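Local coordinates for sporozoite-specific SAG protein (Toxoplasma gondii, PDB 2X28), which is probably a surface antigen of the sporozoite stage, built from two SRS domains of a family thought to act in host-cell attachment and immune recognition, at residues 15-20 / 125-130; 63-68 / 84-89; 34-39 / 97-102; 190-195 / 205-210. All coordinates share one frame; numbering follows the deposited sequence.

Interaction 1 (15-20 / 125-130); sequences FTVEKA and ILVKAA. With CD (cadmium ion), chain D.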
loop_
_atom_site.group_PDB
_atom_site.type_symbol
_atom_site.label_atom_id
_atom_site.label_comp_id
_atom_site.label_asym_id
_atom_site.label_seq_id
_atom_site.Cartn_x
_atom_site.Cartn_y
_atom_site.Cartn_z
ATOM N N PHE A 15 -10.740 -8.678 10.999
ATOM C CA PHE A 15 -9.463 -8.896 10.366
ATOM C C PHE A 15 -8.739 -7.593 10.350
ATOM O O PHE A 15 -9.362 -6.550 10.457
ATOM C CB PHE A 15 -9.665 -9.343 8.908
ATOM C CG PHE A 15 -10.521 -10.607 8.769
ATOM C CD1 PHE A 15 -9.929 -11.879 8.872
ATOM C CD2 PHE A 15 -11.893 -10.527 8.554
ATOM C CE1 PHE A 15 -10.663 -13.024 8.798
ATOM C CE2 PHE A 15 -12.671 -11.704 8.438
ATOM C CZ PHE A 15 -12.029 -12.959 8.566
ATOM N N THR A 16 -7.425 -7.657 10.160
ATOM C CA THR A 16 -6.584 -6.477 9.967
ATOM C C THR A 16 -5.705 -6.630 8.729
ATOM O O THR A 16 -5.106 -7.685 8.529
ATOM C CB THR A 16 -5.689 -6.237 11.233
ATOM O OG1 THR A 16 -6.544 -6.053 12.358
ATOM C CG2 THR A 16 -4.788 -4.958 11.116
ATOM N N VAL A 17 -5.634 -5.556 7.924
ATOM C CA VAL A 17 -4.565 -5.357 6.922
ATOM C C VAL A 17 -3.516 -4.393 7.491
ATOM O O VAL A 17 -3.773 -3.194 7.679
ATOM C CB VAL A 17 -5.116 -4.774 5.570
ATOM C CG1 VAL A 17 -4.003 -4.674 4.509
ATOM C CG2 VAL A 17 -6.309 -5.592 5.072
ATOM N N GLU A 18 -2.324 -4.926 7.720
ATOM C CA GLU A 18 -1.322 -4.295 8.576
ATOM C C GLU A 18 -0.137 -3.891 7.729
ATOM O O GLU A 18 0.611 -2.978 8.113
ATOM C CB GLU A 18 -0.917 -5.268 9.669
ATOM C CG GLU A 18 -1.318 -6.694 9.250
ATOM C CD GLU A 18 -0.157 -7.557 8.954
ATOM O OE1 GLU A 18 0.977 -7.063 9.164
ATOM O OE2 GLU A 18 -0.366 -8.720 8.556
ATOM N N LYS A 19 -0.001 -4.541 6.563
ATOM C CA LYS A 19 1.046 -4.195 5.561
ATOM C C LYS A 19 0.480 -3.969 4.142
ATOM O O LYS A 19 -0.455 -4.651 3.744
ATOM C CB LYS A 19 2.128 -5.290 5.479
ATOM C CG LYS A 19 3.090 -5.363 6.647
ATOM C CD LYS A 19 4.360 -6.158 6.253
ATOM C CE LYS A 19 4.237 -7.642 6.510
ATOM N NZ LYS A 19 5.023 -8.552 5.592
ATOM N N ALA A 20 1.066 -3.017 3.393
ATOM C CA ALA A 20 0.653 -2.753 1.993
ATOM C C ALA A 20 0.713 -4.052 1.222
ATOM O O ALA A 20 1.580 -4.879 1.454
ATOM C CB ALA A 20 1.541 -1.703 1.340
ATOM N N ILE A 125 -13.167 -4.961 9.240
ATOM C CA ILE A 125 -11.780 -4.997 8.730
ATOM C C ILE A 125 -11.091 -3.682 9.039
ATOM O O ILE A 125 -11.531 -2.589 8.600
ATOM C CB ILE A 125 -11.704 -5.344 7.212
ATOM C CG1 ILE A 125 -12.452 -6.662 6.966
ATOM C CG2 ILE A 125 -10.175 -5.255 6.683
ATOM C CD1 ILE A 125 -12.565 -7.142 5.475
ATOM N N LEU A 126 -10.021 -3.783 9.819
ATOM C CA LEU A 126 -9.221 -2.623 10.161
ATOM C C LEU A 126 -8.059 -2.547 9.183
ATOM O O LEU A 126 -7.344 -3.514 8.990
ATOM C CB LEU A 126 -8.663 -2.743 11.604
ATOM C CG LEU A 126 -7.738 -1.584 11.992
ATOM C CD1 LEU A 126 -8.629 -0.392 12.052
ATOM C CD2 LEU A 126 -7.084 -1.782 13.355
ATOM N N VAL A 127 -7.869 -1.399 8.557
ATOM C CA VAL A 127 -6.711 -1.215 7.673
ATOM C C VAL A 127 -5.815 -0.200 8.339
ATOM O O VAL A 127 -6.224 0.947 8.495
ATOM C CB VAL A 127 -7.129 -0.708 6.301
ATOM C CG1 VAL A 127 -5.934 -0.757 5.290
ATOM C CG2 VAL A 127 -8.316 -1.521 5.805
ATOM N N LYS A 128 -4.619 -0.635 8.746
ATOM C CA LYS A 128 -3.674 0.255 9.457
ATOM C C LYS A 128 -3.202 1.389 8.593
ATOM O O LYS A 128 -3.068 1.220 7.372
ATOM C CB LYS A 128 -2.433 -0.491 9.928
ATOM C CG LYS A 128 -2.725 -1.796 10.478
ATOM C CD LYS A 128 -2.748 -1.778 11.942
ATOM C CE LYS A 128 -1.311 -1.854 12.450
ATOM N NZ LYS A 128 -1.004 -0.642 13.236
ATOM N N ALA A 129 -2.890 2.504 9.257
ATOM C CA ALA A 129 -2.276 3.672 8.663
ATOM C C ALA A 129 -0.944 3.278 8.104
ATOM O O ALA A 129 -0.289 2.424 8.695
ATOM C CB ALA A 129 -2.079 4.713 9.726
ATOM N N ALA A 130 -0.519 3.882 6.990
ATOM C CA ALA A 130 0.819 3.578 6.435
ATOM C C ALA A 130 1.909 3.955 7.457
ATOM O O ALA A 130 1.826 5.015 8.052
ATOM C CB ALA A 130 1.058 4.347 5.128
HETATM CD CD CD D . -1.421 -9.653 6.891
#
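Val17 is held to the neighbouring strand at both of its backbone polar atoms: its N donates to Leu126 O at 2.9 Å, and its O accepts from Lys128 N over the same 2.9 Å. Leu126 N in turn donates to Phe15 O, which completes the staggered ladder of a parallel pair. Strands 15-17 and 125-127 run 20° from parallel. On the face bearing Phe15, Val17, Ile125 and Val127, the contact is apolar. CB of Val17 lies 4.1 Å from Val127 CG1, while Val17 CG1 is anti to the backbone N (chi1 -176°), leaving CG2 as the branch that reaches Ile125 CG2 at 4.2 Å. The Phe15 ring meets Ile125 CG1 obliquely. On the other face Thr16 and Leu126 lie side by side, and Thr16 CG2 touches Lys128 CG at 3.8 Å. Lys128 CG also rests 3.4 Å from Glu18 CA before the lysine chain bends away. The Glu18 chain is bent at chi2 (111°) and leads away from the pair; its OE2 binds a cadmium ion at 2.2 Å, with His22 as a further ligand. Beyond this shell, Val24, Leu84 and Val86 of the facing sheet pack on the valine and isoleucine side chains, and strand 94-101 bonds to the far edge of 121-127. Such a parallel pairing of an edge strand inside an otherwise antiparallel sheet, packed against a second sheet, belongs to the beta sandwich of the SRS domain.

Interaction 2 (63-68 / 84-89); sequences LKSASL and LTVDAL. With CD (cadmium ion), chain C.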
loop_
_atom_site.group_PDB
_atom_site.type_symbol
_atom_site.label_atom_id
_atom_site.label_comp_id
_atom_site.label_asym_id
_atom_site.label_seq_id
_atom_site.Cartn_x
_atom_site.Cartn_y
_atom_site.Cartn_z
ATOM N N LEU A 63 -10.867 3.625 0.629
ATOM C CA LEU A 63 -9.512 3.085 0.404
ATOM C C LEU A 63 -9.144 3.128 -1.092
ATOM O O LEU A 63 -9.547 2.217 -1.876
ATOM C CB LEU A 63 -9.364 1.649 0.950
ATOM C CG LEU A 63 -9.590 1.299 2.441
ATOM C CD1 LEU A 63 -9.936 -0.163 2.644
ATOM C CD2 LEU A 63 -8.419 1.694 3.303
ATOM N N LYS A 64 -8.343 4.149 -1.450
ATOM C CA LYS A 64 -7.929 4.469 -2.825
ATOM C C LYS A 64 -7.449 3.287 -3.688
ATOM O O LYS A 64 -7.755 3.236 -4.904
ATOM C CB LYS A 64 -6.792 5.506 -2.829
ATOM C CG LYS A 64 -7.067 6.846 -2.137
ATOM C CD LYS A 64 -7.820 7.870 -3.023
ATOM C CE LYS A 64 -8.347 9.083 -2.188
ATOM N NZ LYS A 64 -9.428 8.691 -1.212
ATOM N N SER A 65 -6.684 2.377 -3.076
ATOM C CA SER A 65 -5.992 1.303 -3.824
ATOM C C SER A 65 -6.413 -0.111 -3.431
ATOM O O SER A 65 -5.653 -1.068 -3.603
ATOM C CB SER A 65 -4.478 1.460 -3.653
ATOM O OG SER A 65 -4.070 0.904 -2.417
ATOM N N ALA A 66 -7.613 -0.245 -2.867
ATOM C CA ALA A 66 -8.123 -1.550 -2.455
ATOM C C ALA A 66 -8.900 -2.241 -3.591
ATOM O O ALA A 66 -9.360 -1.588 -4.518
ATOM C CB ALA A 66 -9.039 -1.391 -1.213
ATOM N N SER A 67 -9.027 -3.560 -3.520
ATOM C CA SER A 67 -10.046 -4.267 -4.332
ATOM C C SER A 67 -10.825 -5.317 -3.522
ATOM O O SER A 67 -10.314 -5.886 -2.524
ATOM C CB SER A 67 -9.381 -4.942 -5.506
ATOM O OG SER A 67 -8.447 -5.855 -5.000
ATOM N N LEU A 68 -12.059 -5.570 -3.921
ATOM C CA LEU A 68 -12.788 -6.640 -3.298
ATOM C C LEU A 68 -13.140 -7.665 -4.357
ATOM O O LEU A 68 -13.785 -7.304 -5.362
ATOM C CB LEU A 68 -14.052 -6.107 -2.607
ATOM C CG LEU A 68 -14.783 -7.170 -1.770
ATOM C CD1 LEU A 68 -13.980 -7.619 -0.546
ATOM C CD2 LEU A 68 -16.208 -6.660 -1.372
ATOM N N LEU A 84 -10.167 -9.074 0.117
ATOM C CA LEU A 84 -9.831 -7.640 0.095
ATOM C C LEU A 84 -8.330 -7.559 0.056
ATOM O O LEU A 84 -7.676 -8.149 0.898
ATOM C CB LEU A 84 -10.329 -6.886 1.354
ATOM C CG LEU A 84 -10.122 -5.323 1.387
ATOM C CD1 LEU A 84 -11.213 -4.681 0.696
ATOM C CD2 LEU A 84 -10.021 -4.683 2.798
ATOM N N THR A 85 -7.808 -6.843 -0.933
ATOM C CA THR A 85 -6.368 -6.513 -1.045
ATOM C C THR A 85 -6.281 -5.013 -0.934
ATOM O O THR A 85 -7.104 -4.304 -1.503
ATOM C CB THR A 85 -5.822 -6.852 -2.447
ATOM O OG1 THR A 85 -6.281 -8.159 -2.849
ATOM C CG2 THR A 85 -4.280 -6.767 -2.461
ATOM N N VAL A 86 -5.330 -4.523 -0.159
ATOM C CA VAL A 86 -5.078 -3.093 -0.078
ATOM C C VAL A 86 -3.641 -2.887 -0.581
ATOM O O VAL A 86 -2.675 -3.354 0.058
ATOM C CB VAL A 86 -5.309 -2.570 1.352
ATOM C CG1 VAL A 86 -5.080 -1.072 1.440
ATOM C CG2 VAL A 86 -6.746 -2.972 1.828
ATOM N N ASP A 87 -3.510 -2.250 -1.738
ATOM C CA ASP A 87 -2.180 -2.038 -2.368
ATOM C C ASP A 87 -1.236 -1.106 -1.630
ATOM O O ASP A 87 -0.091 -1.452 -1.432
ATOM C CB ASP A 87 -2.331 -1.499 -3.777
ATOM C CG ASP A 87 -2.989 -2.459 -4.671
ATOM O OD1 ASP A 87 -3.281 -3.584 -4.222
ATOM O OD2 ASP A 87 -3.237 -2.059 -5.806
ATOM N N ALA A 88 -1.729 0.070 -1.280
ATOM C CA ALA A 88 -1.019 1.083 -0.507
ATOM C C ALA A 88 -1.871 1.390 0.735
ATOM O O ALA A 88 -3.044 1.653 0.608
ATOM C CB ALA A 88 -0.861 2.366 -1.339
ATOM N N LEU A 89 -1.275 1.362 1.925
ATOM C CA LEU A 89 -2.036 1.632 3.126
ATOM C C LEU A 89 -2.485 3.106 3.147
ATOM O O LEU A 89 -1.805 3.990 2.608
ATOM C CB LEU A 89 -1.203 1.309 4.350
ATOM C CG LEU A 89 -0.877 -0.108 4.761
ATOM C CD1 LEU A 89 -0.065 -0.050 6.111
ATOM C CD2 LEU A 89 -2.121 -1.041 4.852
HETATM CD CD CD C . -4.593 -4.360 -6.338
HETATM O O HOH W 1 -6.023 2.551 -0.156
HETATM O O HOH W 2 -9.068 -8.479 -3.944
HETATM O O HOH W 3 -6.114 -6.076 -5.946
#
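Ser67 and Thr85 form the hydrogen-bonded pair of an antiparallel beta hairpin, strands 66-72 and 80-86, at the end remote from its connecting loop. Ser67 N donates to Thr85 O at 2.9 Å and Thr85 N returns a bond to Ser67 O at 3.1 Å. Their hydroxyls, on the same face, are joined by a water that bonds to Ser67 OG and Thr85 OG1. The non-hydrogen-bonded pairs Ala66-Val86 and Leu68-Leu84 flank this one and turn their side chains into the sandwich; Ala66 CB meets Val86 CG2 at 4.1 Å, and the two leucines cross at about a right angle. A type I turn from Leu63 to Ala66 leads into the hairpin and presents Ser65. Set between backbone N and carbonyl carbon (chi1 81°), Ser65 OG accepts a hydrogen bond from Ala88 N at 2.7 Å, 164° at the hydrogen. Ser65 O takes Asp87 N from well above its carbonyl plane, and a second water links Ser65 N to Ala88 O. The Asp87 carboxylate lies close to Ser65 O and chelates a cadmium ion, OD1 at 2.6 Å and OD2 at 2.7 Å, while a water 2.3 Å from the ion also hydrogen-bonds Ser67 OG, linking the metal to the partner strand.

Interaction 3 (34-39 / 97-102); sequences EIKPAY and FFLCQR
Glu34 and Gln101 bond to each other through both backbone polar atoms, making a hydrogen-bonded antiparallel pair: Glu34 N donates to Gln101 O at 2.7 Å, and Gln101 N to Glu34 O at 2.7 Å. CB of Glu34 rests against Gln101 O at 3.4 Å, and its carboxylate reaches on to Gly104 N. Ile35, opposite Cys100 in a non-hydrogen-bonded pair, turns to the other face. Its CG1 is anti to the backbone N (chi1 -168°), and the extended branch thereby brings CD1 obliquely to Phe98 CD1 at 3.9 Å. Lys36 restores the bonded pattern with Leu99. Its N gives a short bond to Leu99 O, 2.6 Å, and its O accepts Leu99 N on a lone pair in the carbonyl plane. The same oxygen lies at the edge of the Phe98 ring, in its plane, while Lys36 CB touches Leu99 CB at 4.1 Å. A cis peptide bond after the strand leads to Pro37; the proline crosses Phe98 at about a right angle and sets CD against the ring edge, 3.6 Å from Phe98 CD1. Strand 34-36 is outermost in the four-stranded sheet. On the far side of 94-101 runs 121-127, bonded to the backbone of Phe98 and Cys100, while the facing sheet supplies Phe26 and Leu68 as packing for Phe98, and Cys28 as the disulfide partner of Cys100.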
loop_
_atom_site.group_PDB
_atom_site.type_symbol
_atom_site.label_atom_id
_atom_site.label_comp_id
_atom_site.label_asym_id
_atom_site.label_seq_id
_atom_site.Cartn_x
_atom_site.Cartn_y
_atom_site.Cartn_z
ATOM N N GLU A 34 -25.666 -13.901 1.611
ATOM C CA GLU A 34 -25.638 -12.640 0.887
ATOM C C GLU A 34 -24.852 -11.536 1.622
ATOM O O GLU A 34 -25.130 -11.232 2.786
ATOM C CB GLU A 34 -27.040 -12.200 0.579
ATOM C CG GLU A 34 -27.077 -10.958 -0.228
ATOM C CD GLU A 34 -28.466 -10.657 -0.637
ATOM O OE1 GLU A 34 -28.951 -11.338 -1.584
ATOM O OE2 GLU A 34 -29.064 -9.758 -0.007
ATOM N N ILE A 35 -23.869 -10.975 0.940
ATOM C CA ILE A 35 -23.036 -9.936 1.539
ATOM C C ILE A 35 -23.797 -8.589 1.450
ATOM O O ILE A 35 -24.537 -8.358 0.483
ATOM C CB ILE A 35 -21.653 -9.873 0.857
ATOM C CG1 ILE A 35 -20.657 -9.003 1.646
ATOM C CG2 ILE A 35 -21.777 -9.418 -0.566
ATOM C CD1 ILE A 35 -19.293 -8.892 0.990
ATOM N N LYS A 36 -23.629 -7.728 2.463
ATOM C CA LYS A 36 -24.107 -6.346 2.389
ATOM C C LYS A 36 -22.888 -5.418 2.620
ATOM O O LYS A 36 -22.156 -5.627 3.606
ATOM C CB LYS A 36 -25.212 -6.092 3.435
ATOM C CG LYS A 36 -25.827 -4.724 3.278
ATOM C CD LYS A 36 -26.975 -4.374 4.200
ATOM C CE LYS A 36 -27.447 -2.986 3.726
ATOM N NZ LYS A 36 -28.912 -2.750 3.785
ATOM N N PRO A 37 -22.656 -4.400 1.749
ATOM C CA PRO A 37 -23.365 -3.978 0.551
ATOM C C PRO A 37 -23.341 -5.041 -0.548
ATOM O O PRO A 37 -22.400 -5.851 -0.624
ATOM C CB PRO A 37 -22.579 -2.715 0.104
ATOM C CG PRO A 37 -21.887 -2.242 1.350
ATOM C CD PRO A 37 -21.500 -3.522 1.995
ATOM N N ALA A 38 -24.381 -5.046 -1.382
ATOM C CA ALA A 38 -24.515 -6.052 -2.429
ATOM C C ALA A 38 -23.249 -6.009 -3.268
ATOM O O ALA A 38 -22.725 -4.917 -3.579
ATOM C CB ALA A 38 -25.791 -5.788 -3.277
ATOM N N TYR A 39 -22.700 -7.186 -3.564
ATOM C CA TYR A 39 -21.370 -7.235 -4.197
ATOM C C TYR A 39 -21.389 -6.694 -5.624
ATOM O O TYR A 39 -22.260 -7.064 -6.392
ATOM C CB TYR A 39 -20.785 -8.654 -4.209
ATOM C CG TYR A 39 -19.428 -8.646 -4.866
ATOM C CD1 TYR A 39 -19.299 -8.960 -6.214
ATOM C CD2 TYR A 39 -18.297 -8.218 -4.169
ATOM C CE1 TYR A 39 -18.092 -8.940 -6.841
ATOM C CE2 TYR A 39 -17.067 -8.166 -4.794
ATOM C CZ TYR A 39 -16.972 -8.528 -6.132
ATOM O OH TYR A 39 -15.768 -8.488 -6.779
ATOM N N PHE A 97 -16.621 -2.210 6.806
ATOM C CA PHE A 97 -17.570 -3.206 7.293
ATOM C C PHE A 97 -18.441 -3.851 6.200
ATOM O O PHE A 97 -18.737 -3.240 5.175
ATOM C CB PHE A 97 -18.500 -2.604 8.363
ATOM C CG PHE A 97 -17.782 -1.881 9.510
ATOM C CD1 PHE A 97 -17.552 -2.529 10.725
ATOM C CD2 PHE A 97 -17.388 -0.542 9.374
ATOM C CE1 PHE A 97 -16.898 -1.859 11.817
ATOM C CE2 PHE A 97 -16.763 0.152 10.428
ATOM C CZ PHE A 97 -16.513 -0.512 11.663
ATOM N N PHE A 98 -18.885 -5.068 6.496
ATOM C CA PHE A 98 -19.883 -5.787 5.728
ATOM C C PHE A 98 -20.816 -6.557 6.685
ATOM O O PHE A 98 -20.484 -6.779 7.851
ATOM C CB PHE A 98 -19.235 -6.797 4.792
ATOM C CG PHE A 98 -18.187 -6.216 3.889
ATOM C CD1 PHE A 98 -18.542 -5.512 2.745
ATOM C CD2 PHE A 98 -16.835 -6.377 4.185
ATOM C CE1 PHE A 98 -17.554 -4.980 1.900
ATOM C CE2 PHE A 98 -15.843 -5.869 3.331
ATOM C CZ PHE A 98 -16.198 -5.160 2.206
ATOM N N LEU A 99 -21.982 -6.955 6.172
ATOM C CA LEU A 99 -22.772 -8.017 6.801
ATOM C C LEU A 99 -22.856 -9.164 5.835
ATOM O O LEU A 99 -22.777 -8.952 4.606
ATOM C CB LEU A 99 -24.191 -7.548 7.129
ATOM C CG LEU A 99 -24.337 -6.377 8.096
ATOM C CD1 LEU A 99 -25.818 -5.998 8.211
ATOM C CD2 LEU A 99 -23.730 -6.716 9.452
ATOM N N CYS A 100 -22.966 -10.361 6.410
ATOM C CA CYS A 100 -23.453 -11.573 5.732
ATOM C C CYS A 100 -24.871 -11.765 6.239
ATOM O O CYS A 100 -25.102 -11.801 7.455
ATOM C CB CYS A 100 -22.616 -12.800 6.098
ATOM S SG CYS A 100 -20.881 -12.666 5.702
ATOM N N GLN A 101 -25.817 -11.852 5.307
ATOM C CA GLN A 101 -27.218 -12.044 5.635
ATOM C C GLN A 101 -27.899 -13.061 4.688
ATOM O O GLN A 101 -27.320 -13.465 3.685
ATOM C CB GLN A 101 -27.928 -10.680 5.612
ATOM C CG GLN A 101 -28.259 -10.180 4.227
ATOM C CD GLN A 101 -28.440 -8.688 4.151
ATOM O OE1 GLN A 101 -28.813 -8.153 3.098
ATOM N NE2 GLN A 101 -28.173 -8.000 5.245
ATOM N N ARG A 102 -29.115 -13.490 5.016
ATOM C CA ARG A 102 -29.919 -14.291 4.061
ATOM C C ARG A 102 -30.228 -13.555 2.744
ATOM O O ARG A 102 -30.636 -12.381 2.748
ATOM C CB ARG A 102 -31.239 -14.743 4.688
ATOM C CG ARG A 102 -31.100 -15.895 5.654
ATOM C CD ARG A 102 -32.237 -15.852 6.637
ATOM N NE ARG A 102 -31.741 -15.796 8.006
ATOM C CZ ARG A 102 -32.247 -15.017 8.970
ATOM N NH1 ARG A 102 -31.706 -15.042 10.188
ATOM N NH2 ARG A 102 -33.296 -14.220 8.727
#

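Interaction 4 (190-195 / 205-210); sequences PHASRS and LSVTDL. With CD (cadmium ion), chain F.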
loop_
_atom_site.group_PDB
_atom_site.type_symbol
_atom_site.label_atom_id
_atom_site.label_comp_id
_atom_site.label_asym_id
_atom_site.label_seq_id
_atom_site.Cartn_x
_atom_site.Cartn_y
_atom_site.Cartn_z
ATOM N N PRO A 190 14.472 0.716 -16.475
ATOM C CA PRO A 190 13.432 1.241 -17.375
ATOM C C PRO A 190 12.077 1.282 -16.692
ATOM O O PRO A 190 11.784 0.393 -15.914
ATOM C CB PRO A 190 13.431 0.229 -18.520
ATOM C CG PRO A 190 14.865 -0.186 -18.636
ATOM C CD PRO A 190 15.297 -0.311 -17.139
ATOM N N HIS A 191 11.266 2.307 -16.990
ATOM C CA HIS A 191 9.892 2.497 -16.416
ATOM C C HIS A 191 9.772 2.962 -14.957
ATOM O O HIS A 191 8.667 3.328 -14.528
ATOM C CB HIS A 191 8.997 1.253 -16.606
ATOM C CG HIS A 191 9.037 0.687 -17.983
ATOM N ND1 HIS A 191 8.663 1.416 -19.095
ATOM C CD2 HIS A 191 9.491 -0.504 -18.441
ATOM C CE1 HIS A 191 8.843 0.681 -20.171
ATOM N NE2 HIS A 191 9.324 -0.490 -19.797
ATOM N N ALA A 192 10.871 2.929 -14.201
ATOM C CA ALA A 192 10.884 3.448 -12.826
ATOM C C ALA A 192 10.725 4.971 -12.815
ATOM O O ALA A 192 11.058 5.652 -13.802
ATOM C CB ALA A 192 12.138 3.060 -12.151
ATOM N N SER A 193 10.160 5.519 -11.737
ATOM C CA SER A 193 10.075 6.978 -11.644
ATOM C C SER A 193 10.202 7.433 -10.195
ATOM O O SER A 193 9.891 6.670 -9.279
ATOM C CB SER A 193 8.789 7.510 -12.271
ATOM O OG SER A 193 7.655 6.879 -11.705
ATOM N N ARG A 194 10.665 8.676 -10.007
ATOM C CA ARG A 194 10.815 9.244 -8.676
ATOM C C ARG A 194 9.819 10.390 -8.574
ATOM O O ARG A 194 9.657 11.144 -9.529
ATOM C CB ARG A 194 12.251 9.712 -8.430
ATOM C CG ARG A 194 12.518 10.157 -7.010
ATOM C CD ARG A 194 12.819 11.633 -6.967
ATOM N NE ARG A 194 14.226 11.811 -6.941
ATOM C CZ ARG A 194 14.913 12.930 -7.186
ATOM N NH1 ARG A 194 14.372 14.098 -7.465
ATOM N NH2 ARG A 194 16.213 12.847 -7.104
ATOM N N SER A 195 9.140 10.472 -7.427
ATOM C CA SER A 195 8.221 11.564 -7.117
ATOM C C SER A 195 8.442 12.084 -5.698
ATOM O O SER A 195 9.027 11.398 -4.849
ATOM C CB SER A 195 6.773 11.113 -7.287
ATOM O OG SER A 195 6.461 10.104 -6.330
ATOM N N LEU A 205 10.427 6.358 -4.694
ATOM C CA LEU A 205 10.813 5.616 -5.885
ATOM C C LEU A 205 9.846 4.451 -6.201
ATOM O O LEU A 205 9.559 3.617 -5.326
ATOM C CB LEU A 205 12.236 5.061 -5.742
ATOM C CG LEU A 205 12.579 4.258 -6.994
ATOM C CD1 LEU A 205 12.881 5.234 -8.166
ATOM C CD2 LEU A 205 13.715 3.309 -6.750
ATOM N N SER A 206 9.368 4.407 -7.447
ATOM C CA SER A 206 8.396 3.404 -7.926
ATOM C C SER A 206 8.909 2.696 -9.170
ATOM O O SER A 206 9.610 3.278 -9.981
ATOM C CB SER A 206 7.048 4.071 -8.269
ATOM O OG SER A 206 6.386 4.574 -7.112
ATOM N N VAL A 207 8.535 1.444 -9.329
ATOM C CA VAL A 207 8.916 0.661 -10.480
ATOM C C VAL A 207 7.687 -0.129 -10.892
ATOM O O VAL A 207 6.807 -0.418 -10.068
ATOM C CB VAL A 207 10.090 -0.328 -10.205
ATOM C CG1 VAL A 207 11.326 0.354 -9.513
ATOM C CG2 VAL A 207 9.662 -1.521 -9.439
ATOM N N THR A 208 7.628 -0.479 -12.185
ATOM C CA THR A 208 6.611 -1.404 -12.646
ATOM C C THR A 208 7.242 -2.767 -12.821
ATOM O O THR A 208 7.074 -3.630 -11.967
ATOM C CB THR A 208 5.937 -0.898 -13.955
ATOM O OG1 THR A 208 6.939 -0.601 -14.925
ATOM C CG2 THR A 208 5.174 0.390 -13.673
ATOM N N ASP A 209 8.019 -2.967 -13.878
ATOM C CA ASP A 209 8.717 -4.230 -14.070
ATOM C C ASP A 209 10.085 -4.035 -13.449
ATOM O O ASP A 209 10.657 -2.949 -13.588
ATOM C CB ASP A 209 8.948 -4.534 -15.568
ATOM C CG ASP A 209 7.655 -4.771 -16.321
ATOM O OD1 ASP A 209 6.801 -5.538 -15.814
ATOM O OD2 ASP A 209 7.472 -4.176 -17.401
ATOM N N LEU A 210 10.637 -5.113 -12.879
ATOM C CA LEU A 210 11.981 -5.113 -12.386
ATOM C C LEU A 210 13.029 -5.126 -13.509
ATOM O O LEU A 210 12.782 -5.683 -14.582
ATOM C CB LEU A 210 12.221 -6.325 -11.483
ATOM C CG LEU A 210 11.273 -6.409 -10.269
ATOM C CD1 LEU A 210 11.396 -7.779 -9.639
ATOM C CD2 LEU A 210 11.525 -5.276 -9.258
HETATM CD CD CD F . 9.846 -2.368 -20.876
HETATM O O HOH W 4 10.233 -0.094 -13.640
HETATM O O HOH W 5 7.238 4.075 -12.415
HETATM O O HOH W 6 7.352 7.598 -7.379
#
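His191 lays its CB against Thr208 OG1 at 3.2 Å, the two side chains crossing at about a right angle. The Thr208 hydroxyl stands between backbone N and carbonyl carbon (chi1 53°), which turns it to the histidine. The imidazole, with CG anti to its carbonyl carbon (chi1 -47°), extends past the strand end, and its NE2 binds a cadmium ion at 2.2 Å. Asp209 OD2 comes within 4.3 Å of His191 CD2 but stays 4.8 Å from His191 NE2. Further along the backbone, one water joins the two loops, donating to Pro190 O and Asp209 O and accepting from Thr208 N. The strands proper join at Ser193 and Ser206: Ser193 N donates to Ser206 O at 2.9 Å, and Ser206 N to Ser193 O at 3.0 Å. Both hydroxyls use water: Ser193 OG shares one with His191 O, and Ser206 OG another with Ser195 OG. Just before the strand, Ala192 CB meets Val207 CG1 at 3.9 Å. Leu205 has CG anti to the backbone N (chi1 178°), and its CD1 branch reaches 3.5 Å from Ser193 O. Arg194 leads away from the pair, its NH2 bonded to Pro167 O. The hairpin is the edge of its sheet: strand 193-197 is outermost, 202-207 bonds on its other side to 152-158, and Leu205 packs on Leu217 and Tyr219 of strand 215-222 in the facing sheet.

In the fold
Interactions 1, 2 and 3 all belong to the first SRS domain, and interaction 4 to the second. Along the chain, interaction 1 encloses interaction 3, which encloses interaction 2; interaction 4 follows separately. Interactions 1 and 3 share the four-stranded sheet, where 121-127 neighbours 94-101, with centres about 21 Å apart. Interaction 2 lies on the facing sheet, its centre about 10 Å from that of interaction 1. Among the contacts between the sheets, Phe98 touches both Ile125 and Leu68, while Tyr39 OH probably bonds Leu68 O. Interaction 4 is about 38 Å from interaction 3, centre to centre, consistent with two separate sandwiches joined by a linker.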